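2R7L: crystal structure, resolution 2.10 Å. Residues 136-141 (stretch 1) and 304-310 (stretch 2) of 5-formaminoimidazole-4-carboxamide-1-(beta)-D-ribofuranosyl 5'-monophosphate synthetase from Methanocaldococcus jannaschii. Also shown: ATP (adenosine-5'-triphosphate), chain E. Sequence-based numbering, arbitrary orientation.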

# COMPACT_ATOMS: atom_id res chain seq x y z
N GLY A 136 41.53 -6.72 4.47
CA GLY A 136 41.70 -6.65 5.91
C GLY A 136 40.57 -7.33 6.66
O GLY A 136 40.18 -6.90 7.75
N LEU A 137 40.03 -8.40 6.08
CA LEU A 137 38.93 -9.12 6.72
C LEU A 137 39.40 -10.40 7.43
O LEU A 137 40.20 -11.16 6.89
N ARG A 138 38.88 -10.62 8.63
CA ARG A 138 39.14 -11.85 9.37
C ARG A 138 38.70 -13.06 8.56
O ARG A 138 37.59 -13.10 8.04
N VAL A 139 39.60 -14.03 8.44
CA VAL A 139 39.31 -15.32 7.81
C VAL A 139 39.78 -16.44 8.74
O VAL A 139 40.50 -16.17 9.71
N PRO A 140 39.34 -17.67 8.48
CA PRO A 140 39.85 -18.84 9.21
C PRO A 140 41.33 -19.09 8.88
O PRO A 140 41.75 -18.88 7.74
N LYS A 141 42.11 -19.53 9.87
CA LYS A 141 43.51 -19.88 9.62
C LYS A 141 43.60 -21.00 8.59
O LYS A 141 42.81 -21.94 8.63
N LEU A 304 32.51 -11.91 19.41
CA LEU A 304 31.74 -10.99 18.57
C LEU A 304 32.55 -10.49 17.38
O LEU A 304 32.45 -9.32 17.00
N GLU A 305 33.34 -11.38 16.80
CA GLU A 305 34.11 -11.06 15.61
C GLU A 305 33.57 -11.90 14.49
O GLU A 305 33.40 -13.11 14.64
N LEU A 306 33.29 -11.26 13.35
CA LEU A 306 32.78 -11.98 12.20
C LEU A 306 33.95 -12.50 11.36
O LEU A 306 34.80 -11.73 10.94
N VAL A 307 33.98 -13.81 11.16
CA VAL A 307 35.04 -14.44 10.39
C VAL A 307 34.44 -14.94 9.09
O VAL A 307 33.52 -15.75 9.09
N VAL A 308 34.95 -14.46 7.96
CA VAL A 308 34.35 -14.84 6.69
C VAL A 308 35.06 -16.01 6.02
O VAL A 308 36.25 -15.95 5.69
N PHE A 309 34.31 -17.09 5.84
CA PHE A 309 34.85 -18.32 5.32
C PHE A 309 34.55 -18.45 3.83
O PHE A 309 35.09 -19.32 3.15
N GLU A 310 33.68 -17.58 3.34
CA GLU A 310 33.35 -17.55 1.92
C GLU A 310 32.77 -16.20 1.50
O GLU A 310 32.45 -15.36 2.34

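A chain segment without regular secondary structure can lie against a β-strand with very few polar links, small apolar side chains filling the space around them. The contact between residues 136-141 and 304-310 of this synthetase illustrates the principle. A single direct hydrogen bond joins the stretches: Val 308 N donates to Arg 138 O over 3.0 Å, with a nearly straight N-H...O angle of 164°. It fixes the backbones where they come closest, the CA atoms of Arg 138 and Val 307 lying 5.0 Å apart, while the end-to-end directions of the touching parts diverge by 69°.

The side chain of Arg 138 adds a second, water-mediated link. Its CB points toward the partner stretch, and the m, t, t run of chi1 to chi3 extends the chain beside the strand. Water 1 accepts from Arg 138 NH1 at 2.6 Å and donates to Leu 306 O at 2.7 Å, thereby tying the guanidinium to the backbone. The same carbonyl is approached directly, with Arg 138 CB 3.6 Å from Leu 306 O. Glu 305, also directed toward its partner with chi1 m and chi2 t, places its carboxylate over one face of the guanidinium. The resulting salt bridge is long, 3.9 Å from Arg 138 NE to Glu 305 OE1, and purely electrostatic: the oxygen lies well out of the guanidinium plane, so no N-H points at it. Glu 305 OE1 finds its hydrogen bond elsewhere in the structure.

Beyond these polar links the side chains that pack are mostly apolar, against one another and against the backbone. Val 307, chi1 t, is directed sideways, yet its CG1 reaches 3.4 Å from Val 139 C and 3.7 Å from Pro 140 CD, nestling against the backbone and the proline ring. Val 308 has an unusual chi1 of 9°, between the standard wells; its CG1 meets CB of Leu 137 (m, t), which points toward stretch 2, at 4.3 Å. Val 139, chi1 m, points away overall, although its CG1 still lies 3.5 Å from Val 308 O.

Pro 140, with a C-gamma exo pucker, carries the contact toward the nucleotide. Its CD sits 3.4 Å from Val 308 O, and its CG approaches Phe 309 CB at 4.0 Å and ATP N6 at 3.6 Å. Phe 309, chi1 p, sends its ring away from stretch 1, bringing CE1 to 3.7 Å from ATP C3'. Thus both stretches border the bound ATP, Pro 140 near the adenine amino group and Phe 309 near the ribose.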

# COMPACT_ATOMS: atom_id res chain seq x y z
CB LEU A 137 37.84 -9.46 5.70
CG LEU A 137 37.14 -8.26 5.05
CD1 LEU A 137 36.05 -8.73 4.11
CD2 LEU A 137 36.57 -7.35 6.11
CB ARG A 138 38.40 -11.85 10.70
CG ARG A 138 38.90 -10.83 11.69
CD ARG A 138 38.16 -10.94 13.01
NE ARG A 138 38.60 -9.92 13.96
CZ ARG A 138 37.96 -8.78 14.19
NH1 ARG A 138 36.83 -8.50 13.54
NH2 ARG A 138 38.44 -7.92 15.08
CB VAL A 139 39.99 -15.45 6.42
CG1 VAL A 139 39.42 -14.43 5.45
CG2 VAL A 139 41.50 -15.29 6.53
CB PRO A 140 39.01 -20.00 8.66
CG PRO A 140 37.81 -19.35 8.01
CD PRO A 140 38.31 -18.05 7.49
CB LYS A 141 44.21 -20.33 10.90
CG LYS A 141 44.27 -19.30 12.01
CD LYS A 141 44.70 -19.96 13.32
CE LYS A 141 44.15 -19.21 14.53
NZ LYS A 141 44.02 -20.11 15.72
CB LEU A 304 31.19 -9.82 19.39
CG LEU A 304 30.17 -10.22 20.46
CD1 LEU A 304 29.68 -9.02 21.25
CD2 LEU A 304 29.01 -10.96 19.85
CB GLU A 305 35.59 -11.40 15.81
CG GLU A 305 36.22 -10.76 17.03
CD GLU A 305 37.60 -11.34 17.34
OE1 GLU A 305 37.91 -12.46 16.86
OE2 GLU A 305 38.38 -10.68 18.06
CB LEU A 306 31.86 -11.08 11.36
CG LEU A 306 30.48 -10.78 11.99
CD1 LEU A 306 29.87 -9.54 11.37
CD2 LEU A 306 29.55 -11.98 11.82
CB VAL A 307 35.67 -15.64 11.17
CG1 VAL A 307 36.77 -16.31 10.36
CG2 VAL A 307 36.23 -15.18 12.51
CB VAL A 308 34.12 -13.62 5.74
CG1 VAL A 308 34.77 -12.38 6.28
CG2 VAL A 308 34.59 -13.91 4.33
CB PHE A 309 34.28 -19.52 6.08
CG PHE A 309 32.78 -19.66 5.96
CD1 PHE A 309 32.22 -20.32 4.87
CD2 PHE A 309 31.94 -19.17 6.94
CE1 PHE A 309 30.85 -20.48 4.75
CE2 PHE A 309 30.55 -19.32 6.84
CZ PHE A 309 30.01 -19.98 5.74
CB GLU A 310 32.37 -18.68 1.56
CG GLU A 310 33.04 -19.93 1.01
CD GLU A 310 33.77 -19.68 -0.31
OE1 GLU A 310 34.59 -20.54 -0.70
OE2 GLU A 310 33.52 -18.64 -0.95
PG ATP E . 27.43 -22.96 -0.53
O1G ATP E . 27.34 -22.28 -1.88
O2G ATP E . 27.27 -22.01 0.65
O3G ATP E . 26.60 -24.21 -0.43
PB ATP E . 30.23 -22.51 -0.24
O1B ATP E . 29.79 -21.07 -0.37
O2B ATP E . 31.36 -23.00 -1.11
O3B ATP E . 28.96 -23.49 -0.45
PA ATP E . 31.62 -23.84 1.90
O1A ATP E . 32.97 -23.21 2.16
O2A ATP E . 31.48 -25.10 1.09
O3A ATP E . 30.63 -22.70 1.32
O5' ATP E . 30.96 -24.12 3.33
C5' ATP E . 29.88 -25.03 3.44
C4' ATP E . 29.45 -25.08 4.89
O4' ATP E . 30.49 -25.65 5.70
C3' ATP E . 29.21 -23.70 5.48
O3' ATP E . 27.87 -23.24 5.24
C2' ATP E . 29.49 -23.90 6.95
O2' ATP E . 28.32 -24.39 7.62
C1' ATP E . 30.55 -24.99 6.97
N9 ATP E . 31.87 -24.33 7.07
C8 ATP E . 32.59 -23.88 6.03
N7 ATP E . 33.74 -23.31 6.45
C5 ATP E . 33.78 -23.41 7.79
C6 ATP E . 34.73 -23.02 8.86
N6 ATP E . 35.89 -22.39 8.57
N1 ATP E . 34.37 -23.29 10.13
C2 ATP E . 33.21 -23.91 10.43
N3 ATP E . 32.31 -24.30 9.51
C4 ATP E . 32.53 -24.07 8.20
O HOH W 1 35.27 -9.17 11.57